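Gp26 (Listeria phage P40, PDB 4JZ5) is a phage endolysin of glycosyl hydrolase family 25 that probably cuts the glycan chains of Listeria peptidoglycan with this catalytic domain. Local coordinates at residues A[117-122]-A[148-153]; A[130-135]-A[159-164]. One frame throughout, in Å; residues are numbered along the deposited sequence. Where two conformers were deposited one is given.

Contact 1: residues A[117-122]-A[148-153]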
# COMPACT_ATOMS: atom_id res chain seq x y z
N ASP A 117 3.53 -2.98 4.50
CA ASP A 117 3.12 -1.94 5.45
C ASP A 117 3.62 -2.37 6.82
O ASP A 117 3.12 -3.36 7.40
CB ASP A 117 1.58 -1.85 5.40
CG ASP A 117 0.97 -0.94 6.44
OD1 ASP A 117 1.60 -0.63 7.45
OD2 ASP A 117 -0.21 -0.55 6.25
N TYR A 118 4.66 -1.70 7.30
CA TYR A 118 5.34 -2.12 8.52
C TYR A 118 5.31 -0.98 9.50
O TYR A 118 6.13 -0.05 9.39
CB TYR A 118 6.80 -2.56 8.27
CG TYR A 118 7.31 -3.35 9.45
CD1 TYR A 118 7.07 -4.71 9.55
CD2 TYR A 118 7.95 -2.74 10.50
CE1 TYR A 118 7.46 -5.42 10.66
CE2 TYR A 118 8.36 -3.45 11.61
CZ TYR A 118 8.09 -4.78 11.70
OH TYR A 118 8.50 -5.47 12.82
N GLU A 119 4.36 -1.02 10.44
CA GLU A 119 4.16 0.11 11.33
C GLU A 119 3.94 -0.28 12.80
O GLU A 119 3.62 0.56 13.63
CB GLU A 119 2.99 0.94 10.81
CG GLU A 119 1.66 0.24 10.84
CD GLU A 119 0.55 1.07 10.17
OE1 GLU A 119 0.26 0.91 8.98
OE2 GLU A 119 -0.08 1.90 10.86
N GLU A 120 4.14 -1.56 13.12
CA GLU A 120 4.22 -2.02 14.50
C GLU A 120 5.16 -3.21 14.50
O GLU A 120 5.47 -3.76 13.45
CB GLU A 120 2.84 -2.40 15.06
CG GLU A 120 2.17 -3.60 14.40
CD GLU A 120 0.86 -3.96 15.10
OE1 GLU A 120 0.92 -4.62 16.16
OE2 GLU A 120 -0.22 -3.56 14.60
N VAL A 121 5.64 -3.58 15.68
CA VAL A 121 6.64 -4.63 15.79
C VAL A 121 6.11 -5.80 16.61
O VAL A 121 5.69 -5.61 17.75
CB VAL A 121 7.94 -4.11 16.43
CG1 VAL A 121 8.97 -5.22 16.49
CG2 VAL A 121 8.47 -2.91 15.65
N LYS A 122 6.09 -6.98 16.01
CA LYS A 122 5.65 -8.20 16.68
C LYS A 122 6.79 -9.21 16.75
O LYS A 122 6.60 -10.37 17.13
CB LYS A 122 4.45 -8.82 15.96
CG LYS A 122 3.22 -7.91 15.85
CD LYS A 122 2.67 -7.46 17.21
CE LYS A 122 1.96 -8.58 17.97
NZ LYS A 122 0.72 -9.05 17.29
N GLY A 148 7.35 -2.21 -2.63
CA GLY A 148 7.76 -1.07 -1.85
C GLY A 148 7.49 -1.24 -0.36
O GLY A 148 7.07 -2.31 0.09
N LEU A 149 7.75 -0.17 0.38
CA LEU A 149 7.72 -0.18 1.83
C LEU A 149 6.97 1.05 2.31
O LEU A 149 7.22 2.15 1.83
CB LEU A 149 9.14 -0.16 2.38
CG LEU A 149 9.30 -0.15 3.90
CD1 LEU A 149 8.72 -1.39 4.55
CD2 LEU A 149 10.78 -0.01 4.24
N TYR A 150 6.05 0.83 3.26
CA TYR A 150 5.24 1.89 3.85
C TYR A 150 5.44 1.94 5.36
O TYR A 150 5.39 0.91 6.03
CB TYR A 150 3.75 1.66 3.56
CG TYR A 150 2.80 2.48 4.40
CD1 TYR A 150 2.41 2.05 5.67
CD2 TYR A 150 2.29 3.68 3.93
CE1 TYR A 150 1.55 2.78 6.44
CE2 TYR A 150 1.42 4.43 4.70
CZ TYR A 150 1.04 3.97 5.96
OH TYR A 150 0.18 4.67 6.76
N ALA A 151 5.57 3.16 5.88
CA ALA A 151 5.44 3.43 7.30
C ALA A 151 5.25 4.94 7.48
O ALA A 151 5.46 5.73 6.55
CB ALA A 151 6.66 2.96 8.08
N GLY A 152 4.82 5.35 8.66
CA GLY A 152 4.84 6.75 9.01
C GLY A 152 6.27 7.28 9.13
O GLY A 152 7.20 6.53 9.44
N ASP A 153 6.39 8.57 8.87
CA ASP A 153 7.63 9.34 8.96
C ASP A 153 8.49 8.96 10.17
O ASP A 153 9.61 8.49 10.03
CB ASP A 153 7.22 10.82 9.00
CG ASP A 153 8.39 11.77 8.86
OD1 ASP A 153 9.56 11.34 8.76
OD2 ASP A 153 8.13 12.99 8.86
O HOH W 1 -1.42 3.20 8.72
O HOH W 2 -0.07 4.59 9.66
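Tyr150 OH is reached by two waters that bind Glu119 as well, and Gln193 OE1 is its third hydrogen-bonding partner. Water 1 donates one hydrogen bond to Tyr150 OH (2.9 Å) and another to Glu119 OE2 (2.8 Å). Water 2 makes the same pair of bonds, so the phenol and the carboxylate are joined by a double water bridge. Below the hydroxyl, two carboxylates line one edge of the ring, near its plane. Asp117 OD1 lies 3.3 Å from Tyr150 CD1. Glu119 OE1 sits 3.4 Å from Tyr150 CE1. Asp117 runs alongside the tyrosine, pointing the same way, with its carboxylate turned 62° from the ring; the Glu119 side chain runs at a slant to that of Tyr150 and meets the ring at its edge. Glu119 CG lies between its own backbone N and carbonyl carbon (chi1 65°), and from there the chain extends until OE1 comes within 2.6 Å of Asp117 OD1. Trp170 meets the Tyr150 ring edge-to-face. Beneath these polar groups the backbones pair as parallel strands at Asp117 and Tyr150, and Tyr118 N donates to Tyr150 O at 3.0 Å in a nearly straight bond (170°). Past that point the two chains pack through Tyr118 O against Ala151 CB, 3.3 Å apart. Tyr118 projects on the helical side, toward helices 128-143 and 153-158. An Asp-X-Glu sequence where a parallel strand runs out into its loop, with a tyrosine from the next strand beside both acids, is consistent with the catalytic centre of family 25 lysozymes, built on their β/α barrel.

Contact 2: residues A[130-135]-A[159-164]; sequences NECQRF and HDLDKV
Cys132 and Gln133, on one turn of helix 128-143, pack against Val164 just beyond a short 3-10 segment, 161-163. That segment follows a Schellman motif that ends helix 153-158, with Asp160 as its C-prime residue, and the chain then heads for strand 169-172. So a helix of the β/α fold is fastened here to the return loop that comes after the next helix.

Apolar packing fills the inner side. Cys132 CB meets Val164 CG2 at 4.0 Å, and Cys132 SG just reaches Leu161 CD2 at 4.5 Å. Val164 offers its two methyls to different partners: with CG1 anti to the backbone N (chi1 -178°), CG2 goes to the cysteine while CG1 lies near Gln133 OE1. That oxygen comes closest at the backbone, with Gln133 OE1 3.5 Å from Val164 CA. Ile136, one turn further along the helix, also touches Val164.

Salt bridges stay within each segment. Arg134 NH1 donates to Glu131 OE1 at 2.8 Å, with the acceptor in the guanidinium plane and using its syn lone pair; the same oxygen also bonds Thr90 OG1. Lys163 NZ and Asp160 OD2 form a longer pair at 3.6 Å.

No direct hydrogen bond joins the two segments, and the polar link between them is a water. Gln133 bends at chi2 (69°), which turns its amide back to the loop, where the backbone N of Lys165 bonds OE1 and Asp137 OD1 holds NE2. Water 3 completes the bridge, donating to Gln133 OE1 at 2.7 Å and to Lys163 O at 2.9 Å.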
# COMPACT_ATOMS: atom_id res chain seq x y z
N ASN A 130 16.21 -6.11 8.91
CA ASN A 130 16.51 -7.40 8.33
C ASN A 130 15.24 -8.19 8.02
O ASN A 130 15.15 -8.83 6.97
CB ASN A 130 17.42 -8.22 9.23
CG ASN A 130 18.85 -7.70 9.28
OD1 ASN A 130 19.25 -6.83 8.50
ND2 ASN A 130 19.62 -8.23 10.21
N GLU A 131 14.26 -8.14 8.92
CA GLU A 131 13.05 -8.91 8.69
C GLU A 131 12.20 -8.31 7.58
O GLU A 131 11.64 -9.04 6.77
CB GLU A 131 12.27 -9.09 9.99
CG GLU A 131 13.02 -9.93 11.03
CD GLU A 131 13.32 -11.33 10.54
OE1 GLU A 131 12.45 -11.97 9.94
OE2 GLU A 131 14.46 -11.78 10.75
N CYS A 132 12.13 -6.98 7.51
CA CYS A 132 11.47 -6.35 6.38
C CYS A 132 12.15 -6.77 5.08
O CYS A 132 11.49 -7.03 4.09
CB CYS A 132 11.50 -4.82 6.51
SG CYS A 132 10.32 -4.18 7.71
N GLN A 133 13.48 -6.81 5.08
CA GLN A 133 14.21 -7.21 3.89
C GLN A 133 13.89 -8.65 3.48
O GLN A 133 13.70 -8.93 2.29
CB GLN A 133 15.72 -7.05 4.08
CG GLN A 133 16.47 -7.13 2.75
CD GLN A 133 16.18 -5.92 1.91
OE1 GLN A 133 16.53 -4.80 2.31
NE2 GLN A 133 15.46 -6.08 0.82
N ARG A 134 13.85 -9.55 4.46
CA ARG A 134 13.49 -10.94 4.17
C ARG A 134 12.12 -11.03 3.53
O ARG A 134 11.93 -11.79 2.56
CB ARG A 134 13.56 -11.80 5.43
CG ARG A 134 14.96 -11.93 6.00
CD ARG A 134 14.94 -12.77 7.28
NE ARG A 134 14.60 -14.15 6.99
CZ ARG A 134 13.63 -14.86 7.57
NH1 ARG A 134 12.86 -14.35 8.52
NH2 ARG A 134 13.44 -16.11 7.18
N PHE A 135 11.16 -10.28 4.06
CA PHE A 135 9.81 -10.27 3.50
C PHE A 135 9.81 -9.79 2.05
O PHE A 135 9.26 -10.45 1.17
CB PHE A 135 8.93 -9.37 4.38
CG PHE A 135 7.50 -9.23 3.90
CD1 PHE A 135 7.18 -8.40 2.84
CD2 PHE A 135 6.48 -9.93 4.53
CE1 PHE A 135 5.87 -8.28 2.40
CE2 PHE A 135 5.17 -9.80 4.11
CZ PHE A 135 4.87 -8.98 3.04
N HIS A 159 13.24 3.25 13.13
CA HIS A 159 13.52 1.84 12.90
C HIS A 159 14.49 1.60 11.76
O HIS A 159 14.67 0.47 11.32
CB HIS A 159 12.23 1.05 12.71
CG HIS A 159 11.38 1.03 13.93
ND1 HIS A 159 10.60 2.10 14.31
CD2 HIS A 159 11.25 0.10 14.91
CE1 HIS A 159 10.00 1.82 15.46
NE2 HIS A 159 10.37 0.61 15.83
N ASP A 160 15.15 2.67 11.31
CA ASP A 160 16.20 2.56 10.29
C ASP A 160 15.69 2.06 8.96
O ASP A 160 16.44 1.43 8.23
CB ASP A 160 17.31 1.60 10.74
CG ASP A 160 18.30 2.21 11.67
OD1 ASP A 160 18.26 3.44 11.88
OD2 ASP A 160 19.14 1.45 12.18
N LEU A 161 14.45 2.35 8.61
CA LEU A 161 13.90 1.79 7.39
C LEU A 161 14.61 2.27 6.12
O LEU A 161 14.48 1.63 5.08
CB LEU A 161 12.38 2.02 7.29
CG LEU A 161 11.54 1.34 8.37
CD1 LEU A 161 10.06 1.46 8.02
CD2 LEU A 161 11.93 -0.12 8.60
N ASP A 162 15.38 3.35 6.19
CA ASP A 162 16.22 3.74 5.05
C ASP A 162 17.16 2.61 4.62
O ASP A 162 17.60 2.57 3.46
CB ASP A 162 17.05 4.99 5.37
CG ASP A 162 16.25 6.28 5.28
OD1 ASP A 162 15.16 6.27 4.71
OD2 ASP A 162 16.77 7.32 5.77
N LYS A 163 17.48 1.70 5.54
CA LYS A 163 18.41 0.61 5.24
C LYS A 163 17.76 -0.55 4.48
O LYS A 163 18.47 -1.43 4.01
CB LYS A 163 19.03 0.10 6.52
CG LYS A 163 19.91 1.13 7.20
CD LYS A 163 20.52 0.58 8.47
CE LYS A 163 21.45 1.58 9.12
NZ LYS A 163 22.16 0.99 10.28
N VAL A 164 16.44 -0.56 4.36
CA VAL A 164 15.77 -1.58 3.57
C VAL A 164 15.88 -1.25 2.09
O VAL A 164 15.72 -0.10 1.70
CB VAL A 164 14.29 -1.70 3.98
CG1 VAL A 164 13.60 -2.81 3.20
CG2 VAL A 164 14.16 -1.98 5.47
O HOH W 3 18.51 -4.30 4.03

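How the contacts relate
The centres of contacts 1 and 2 lie about 10 Å apart, and their segments alternate along the chain: 117-122, 130-135, 148-153, then 159-164. Strand 114-117, helix 128-143 and strand 147-152 form one β-α-β unit, and helix 153-158 carries the chain on to the loop of contact 2. Contact 1 joins the end of strand 114-117 to strand 147-152 and sets two acids of 117-122 beside Tyr150; contact 2 joins helix 128-143 to the loop that follows helix 153-158, outside the strands. The two meet directly: Tyr118 CG packs on Cys132 SG at 3.6 Å, Ala151 CB on Leu161 CD1 at 3.7 Å, and Leu149 CD2 on Val164 CB at 3.9 Å. Hydrophobic packing thus continues from behind the probable active site to the helices.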